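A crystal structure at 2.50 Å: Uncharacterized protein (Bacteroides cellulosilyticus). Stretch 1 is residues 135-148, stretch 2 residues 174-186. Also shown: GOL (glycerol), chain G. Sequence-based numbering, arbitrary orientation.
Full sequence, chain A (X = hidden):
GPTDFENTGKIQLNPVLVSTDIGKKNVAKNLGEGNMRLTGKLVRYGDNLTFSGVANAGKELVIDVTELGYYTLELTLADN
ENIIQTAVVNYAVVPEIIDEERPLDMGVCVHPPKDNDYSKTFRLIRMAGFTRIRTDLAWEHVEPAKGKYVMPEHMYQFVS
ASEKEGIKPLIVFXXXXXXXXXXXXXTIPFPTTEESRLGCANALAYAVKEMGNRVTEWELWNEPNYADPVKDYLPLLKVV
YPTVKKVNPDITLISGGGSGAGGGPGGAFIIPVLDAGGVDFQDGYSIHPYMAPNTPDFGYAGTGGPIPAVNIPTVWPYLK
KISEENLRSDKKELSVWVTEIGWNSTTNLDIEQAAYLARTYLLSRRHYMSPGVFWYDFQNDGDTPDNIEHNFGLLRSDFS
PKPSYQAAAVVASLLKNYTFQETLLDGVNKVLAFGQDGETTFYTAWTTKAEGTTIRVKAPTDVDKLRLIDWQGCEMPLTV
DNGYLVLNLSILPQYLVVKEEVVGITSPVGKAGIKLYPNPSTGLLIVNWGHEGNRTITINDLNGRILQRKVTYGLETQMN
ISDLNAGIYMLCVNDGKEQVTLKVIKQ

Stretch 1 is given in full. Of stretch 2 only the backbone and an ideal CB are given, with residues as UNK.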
# COMPACT_ATOMS: atom_id res chain seq x y z
N THR A 135 -9.71 -5.66 -1.16
CA THR A 135 -11.02 -5.02 -1.28
C THR A 135 -12.12 -5.82 -0.59
O THR A 135 -11.94 -7.00 -0.26
CB THR A 135 -11.38 -4.73 -2.75
OG1 THR A 135 -12.50 -3.83 -2.80
CG2 THR A 135 -11.70 -6.01 -3.52
N ASP A 136 -13.25 -5.16 -0.37
CA ASP A 136 -14.34 -5.71 0.42
C ASP A 136 -15.25 -6.61 -0.39
O ASP A 136 -15.37 -6.48 -1.61
CB ASP A 136 -15.18 -4.59 1.02
CG ASP A 136 -14.39 -3.71 1.96
OD1 ASP A 136 -14.22 -4.10 3.13
OD2 ASP A 136 -13.94 -2.63 1.51
N LEU A 137 -15.90 -7.54 0.31
CA LEU A 137 -17.00 -8.30 -0.23
C LEU A 137 -18.04 -8.44 0.87
O LEU A 137 -17.75 -9.01 1.93
CB LEU A 137 -16.52 -9.67 -0.73
CG LEU A 137 -17.50 -10.56 -1.50
CD1 LEU A 137 -18.51 -11.22 -0.57
CD2 LEU A 137 -18.21 -9.79 -2.60
N ALA A 138 -19.24 -7.91 0.63
CA ALA A 138 -20.31 -7.94 1.61
C ALA A 138 -21.04 -9.28 1.56
O ALA A 138 -21.46 -9.72 0.48
CB ALA A 138 -21.28 -6.80 1.37
N TRP A 139 -21.18 -9.92 2.72
CA TRP A 139 -22.02 -11.12 2.90
C TRP A 139 -23.45 -10.85 2.40
O TRP A 139 -24.02 -11.67 1.68
CB TRP A 139 -22.01 -11.52 4.38
CG TRP A 139 -22.83 -12.72 4.79
CD1 TRP A 139 -23.35 -13.69 3.98
CD2 TRP A 139 -23.16 -13.10 6.13
NE1 TRP A 139 -24.02 -14.62 4.74
CE2 TRP A 139 -23.92 -14.28 6.06
CE3 TRP A 139 -22.91 -12.53 7.39
CZ2 TRP A 139 -24.42 -14.92 7.20
CZ3 TRP A 139 -23.40 -13.17 8.52
CH2 TRP A 139 -24.15 -14.35 8.42
N GLU A 140 -23.98 -9.69 2.77
CA GLU A 140 -25.26 -9.17 2.27
C GLU A 140 -25.41 -9.29 0.74
O GLU A 140 -26.43 -9.77 0.25
CB GLU A 140 -25.40 -7.70 2.69
CG GLU A 140 -26.76 -7.06 2.42
CD GLU A 140 -26.92 -5.72 3.12
OE1 GLU A 140 -26.72 -5.66 4.35
OE2 GLU A 140 -27.24 -4.72 2.43
N HIS A 141 -24.39 -8.86 0.01
CA HIS A 141 -24.41 -8.89 -1.46
C HIS A 141 -24.23 -10.30 -2.05
O HIS A 141 -24.76 -10.57 -3.14
CB HIS A 141 -23.35 -7.94 -2.04
CG HIS A 141 -23.59 -6.49 -1.71
ND1 HIS A 141 -22.57 -5.57 -1.60
CD2 HIS A 141 -24.74 -5.81 -1.46
CE1 HIS A 141 -23.08 -4.39 -1.31
NE2 HIS A 141 -24.39 -4.51 -1.22
N VAL A 142 -23.51 -11.19 -1.36
CA VAL A 142 -23.33 -12.58 -1.84
C VAL A 142 -24.57 -13.45 -1.59
O VAL A 142 -24.91 -14.28 -2.44
CB VAL A 142 -22.04 -13.23 -1.28
CG1 VAL A 142 -22.12 -14.76 -1.18
CG2 VAL A 142 -20.86 -12.86 -2.16
N GLU A 143 -25.23 -13.27 -0.45
CA GLU A 143 -26.43 -14.03 -0.08
C GLU A 143 -27.60 -13.07 0.15
O GLU A 143 -27.90 -12.72 1.30
CB GLU A 143 -26.12 -14.88 1.17
CG GLU A 143 -27.22 -15.83 1.62
CD GLU A 143 -26.81 -16.76 2.76
OE1 GLU A 143 -25.75 -16.53 3.39
OE2 GLU A 143 -27.55 -17.72 3.05
N PRO A 144 -28.27 -12.62 -0.94
CA PRO A 144 -29.40 -11.68 -0.78
C PRO A 144 -30.63 -12.29 -0.10
O PRO A 144 -31.39 -11.57 0.55
CB PRO A 144 -29.73 -11.27 -2.23
CG PRO A 144 -28.65 -11.83 -3.09
CD PRO A 144 -28.09 -13.00 -2.35
N ALA A 145 -30.83 -13.59 -0.28
CA ALA A 145 -31.84 -14.36 0.44
C ALA A 145 -31.21 -15.63 1.02
O ALA A 145 -30.16 -16.07 0.56
CB ALA A 145 -33.00 -14.71 -0.48
N LYS A 146 -31.88 -16.20 2.02
CA LYS A 146 -31.36 -17.35 2.76
C LYS A 146 -31.12 -18.55 1.85
O LYS A 146 -32.05 -19.03 1.19
CB LYS A 146 -32.32 -17.73 3.89
CG LYS A 146 -31.77 -18.75 4.89
CD LYS A 146 -32.76 -19.03 6.02
CE LYS A 146 -32.95 -17.83 6.93
NZ LYS A 146 -33.67 -18.17 8.19
N GLY A 147 -29.87 -19.01 1.79
CA GLY A 147 -29.50 -20.19 0.99
C GLY A 147 -29.28 -19.97 -0.50
O GLY A 147 -28.80 -20.88 -1.18
N LYS A 148 -29.60 -18.78 -1.01
CA LYS A 148 -29.49 -18.47 -2.43
C LYS A 148 -28.31 -17.53 -2.64
O LYS A 148 -28.25 -16.47 -2.01
CB LYS A 148 -30.78 -17.82 -2.94
CG LYS A 148 -32.01 -18.69 -2.76
CD LYS A 148 -33.20 -18.19 -3.57
CE LYS A 148 -33.11 -18.61 -5.03
NZ LYS A 148 -34.21 -18.02 -5.85
N UNK A 174 -17.28 -9.98 4.94
CA UNK A 174 -18.05 -9.79 6.17
C UNK A 174 -19.15 -8.75 6.13
O UNK A 174 -19.79 -8.56 5.10
CB UNK A 174 -17.09 -9.42 7.30
N UNK A 175 -19.34 -8.08 7.26
CA UNK A 175 -20.52 -7.26 7.59
C UNK A 175 -21.82 -8.08 7.65
O UNK A 175 -22.00 -9.05 6.92
CB UNK A 175 -20.67 -6.14 6.56
N UNK A 176 -22.71 -7.67 8.55
CA UNK A 176 -23.88 -8.48 8.92
C UNK A 176 -24.93 -8.57 7.82
O UNK A 176 -25.26 -7.56 7.19
CB UNK A 176 -24.53 -7.90 10.18
N UNK A 177 -25.43 -9.78 7.58
CA UNK A 177 -26.49 -10.05 6.61
C UNK A 177 -27.83 -10.24 7.34
O UNK A 177 -28.36 -11.35 7.44
CB UNK A 177 -26.15 -11.29 5.77
N UNK A 178 -28.38 -9.13 7.84
CA UNK A 178 -29.66 -9.14 8.56
C UNK A 178 -30.87 -9.42 7.66
O UNK A 178 -31.92 -9.86 8.16
CB UNK A 178 -29.86 -7.80 9.26
N UNK A 179 -30.73 -9.17 6.36
CA UNK A 179 -31.80 -9.44 5.38
C UNK A 179 -32.09 -10.95 5.30
O UNK A 179 -33.24 -11.37 5.40
CB UNK A 179 -31.41 -8.90 4.00
N UNK A 180 -31.03 -11.75 5.14
CA UNK A 180 -31.16 -13.21 5.07
C UNK A 180 -31.45 -13.85 6.43
O UNK A 180 -32.35 -14.69 6.53
CB UNK A 180 -29.88 -13.81 4.49
N UNK A 181 -30.70 -13.44 7.45
CA UNK A 181 -30.79 -14.03 8.80
C UNK A 181 -31.13 -12.95 9.83
O UNK A 181 -30.26 -12.51 10.59
CB UNK A 181 -29.48 -14.72 9.18
N UNK A 182 -32.41 -12.52 9.88
CA UNK A 182 -32.80 -11.45 10.82
C UNK A 182 -32.69 -11.81 12.31
O UNK A 182 -32.58 -10.91 13.14
CB UNK A 182 -34.24 -11.04 10.53
N UNK A 183 -32.72 -13.10 12.64
CA UNK A 183 -32.53 -13.58 14.02
C UNK A 183 -31.06 -13.86 14.38
O UNK A 183 -30.77 -14.23 15.52
CB UNK A 183 -33.35 -14.86 14.23
N UNK A 184 -30.14 -13.68 13.43
CA UNK A 184 -28.74 -14.08 13.61
C UNK A 184 -27.83 -13.15 14.40
O UNK A 184 -26.71 -13.54 14.73
CB UNK A 184 -28.12 -14.27 12.23
N UNK A 185 -28.29 -11.93 14.70
CA UNK A 185 -27.44 -10.88 15.28
C UNK A 185 -28.11 -10.20 16.49
O UNK A 185 -28.41 -9.00 16.45
CB UNK A 185 -27.11 -9.83 14.22
N UNK A 186 -28.35 -10.97 17.57
CA UNK A 186 -29.04 -10.43 18.76
C UNK A 186 -28.23 -9.40 19.57
O UNK A 186 -28.76 -8.34 19.90
CB UNK A 186 -29.42 -11.59 19.68
C1 GOL G . -12.40 0.57 5.02
O1 GOL G . -11.73 1.06 6.19
C2 GOL G . -12.52 -0.95 5.07
O2 GOL G . -13.85 -1.37 4.71
C3 GOL G . -11.51 -1.61 4.13
O3 GOL G . -11.88 -1.44 2.75

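Position 174 pairs in parallel with Ala 138. Its N donates to Leu 137 O (3.2 Å), and its O accepts from Trp 139 N (3.1 Å). The phi of 167° and psi of -145° are hard for any residue with a CB. Glycine suits best, and the residue is Gly 174.

At position 175 phi is +63°, which is easiest for glycine or asparagine, rules out proline and disfavors beta-branched residues, though others can take it at some cost. CA-to-CB points sideways, 5.3 Å from the ideal CB to Ala 138 CB. The carboxylate of Asp 136 and the glycerol lie farther along that side. A long polar or aromatic side chain could reach them. The residue is Tyr 175. Its OH and glycerol O2 form a hydrogen bond of 3.2 Å, and O2 also donates to Asp 136 OD1 (3.2 Å).

Position 176 points away, with nothing of stretch 1 within 5.5 Å of the ideal CB. Many residues would do. It is Ala 176.

Position 177 points toward stretch 1. The ideal CB is 3.5 Å from Trp 139 CD2 and 5.0 Å from Glu 143 O, an acceptor. A side chain that carries a donor two bonds or more beyond CB would suit: asparagine, perhaps glutamine or histidine. The residue is Asn 177. Its CB sits over the face of the Trp 139 five-membered ring, 3.6 Å from the centroid. ND2 donates to Glu 143 O (2.8 Å). OD1 turns back to its own stretch and takes a weak bond from the backbone N of position 180 (3.4 Å).

Position 178 points away into space that stretch 1 leaves open. Small or polar residues would fit; it is Ala 178.

Position 179 points toward Pro 144 O and the aliphatic part of Glu 140. A medium or long side chain, apolar or polar, could cover them. It is Ile 179, with CG2 3.5 Å from Pro 144 O and CD1 3.9 Å from Glu 140 CD.

Position 180 points toward stretch 1, where backbone atoms lie close. The ideal CB is 3.9 Å from Glu 143 O and 4.0 Å from Lys 146 N. Little room remains, so alanine, glycine or perhaps serine is expected. It is Ala 180; its CB packs 3.9 Å from Glu 143 O and 4.1 Å from Ala 145 C.

At position 181 CA-to-CB runs sideways, but Glu 143 OE2 lies within reach of a long side chain. That carboxylate already accepts from Trp 139 NE1 at OE1 and Gly 147 N at OE2. A tyrosine suits well; a long basic residue might also reach. It is Tyr 181. The end of its side chain comes nearer, and Tyr 181 OH donates to Glu 143 OE2 (2.7 Å). Its CD2 packs 4.0 Å from Trp 139 CZ2.

Positions 182 and 183 lie inside a type I turn and make no contact. Proline, with phi -66°, and polar residues suit; they are Pro 182 and Asn 183.

At position 184 an ideal CB would be crowded by Tyr 181 O (3.2 Å). Glycine is favored, and it is Gly 184.

Position 185 points toward the far end of the Trp 139 ring. A large apolar side chain could span the gap. It is Phe 185, with CZ 3.6 Å from Trp 139 CZ3.

Position 186 is out of reach, so stretch 1 sets no preference. It is Pro 186.

Stretch 2, residues 174-186: GYANAIAYPNGFP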
# COMPACT_ATOMS: atom_id res chain seq x y z
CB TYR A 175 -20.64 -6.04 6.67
CG TYR A 175 -19.40 -5.16 6.67
CD1 TYR A 175 -18.87 -4.65 7.86
CD2 TYR A 175 -18.76 -4.82 5.47
CE1 TYR A 175 -17.74 -3.85 7.87
CE2 TYR A 175 -17.62 -4.01 5.47
CZ TYR A 175 -17.12 -3.53 6.66
OH TYR A 175 -16.00 -2.73 6.66
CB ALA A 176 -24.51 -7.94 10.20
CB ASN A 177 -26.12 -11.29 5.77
CG ASN A 177 -27.04 -11.50 4.58
OD1 ASN A 177 -27.88 -10.66 4.26
ND2 ASN A 177 -26.88 -12.64 3.92
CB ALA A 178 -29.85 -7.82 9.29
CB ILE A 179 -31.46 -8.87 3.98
CG1 ILE A 179 -31.40 -7.33 4.03
CG2 ILE A 179 -32.50 -9.30 2.94
CD1 ILE A 179 -30.69 -6.70 2.85
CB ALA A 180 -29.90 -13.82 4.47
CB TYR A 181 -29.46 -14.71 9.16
CG TYR A 181 -29.05 -15.80 8.20
CD1 TYR A 181 -29.36 -17.14 8.45
CD2 TYR A 181 -28.35 -15.49 7.03
CE1 TYR A 181 -28.98 -18.14 7.56
CE2 TYR A 181 -27.97 -16.48 6.14
CZ TYR A 181 -28.29 -17.80 6.40
OH TYR A 181 -27.91 -18.78 5.51
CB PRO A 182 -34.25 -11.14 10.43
CG PRO A 182 -34.74 -12.38 9.77
CD PRO A 182 -33.56 -12.99 9.08
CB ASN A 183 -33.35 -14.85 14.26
CG ASN A 183 -34.83 -14.65 13.99
OD1 ASN A 183 -35.42 -13.65 14.41
ND2 ASN A 183 -35.45 -15.60 13.30
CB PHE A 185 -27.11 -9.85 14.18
CG PHE A 185 -26.72 -10.48 12.87
CD1 PHE A 185 -25.43 -10.95 12.67
CD2 PHE A 185 -27.66 -10.64 11.86
CE1 PHE A 185 -25.07 -11.55 11.47
CE2 PHE A 185 -27.31 -11.24 10.66
CZ PHE A 185 -26.01 -11.69 10.46
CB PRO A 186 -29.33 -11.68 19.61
CG PRO A 186 -28.34 -12.70 19.16
CD PRO A 186 -28.07 -12.42 17.71
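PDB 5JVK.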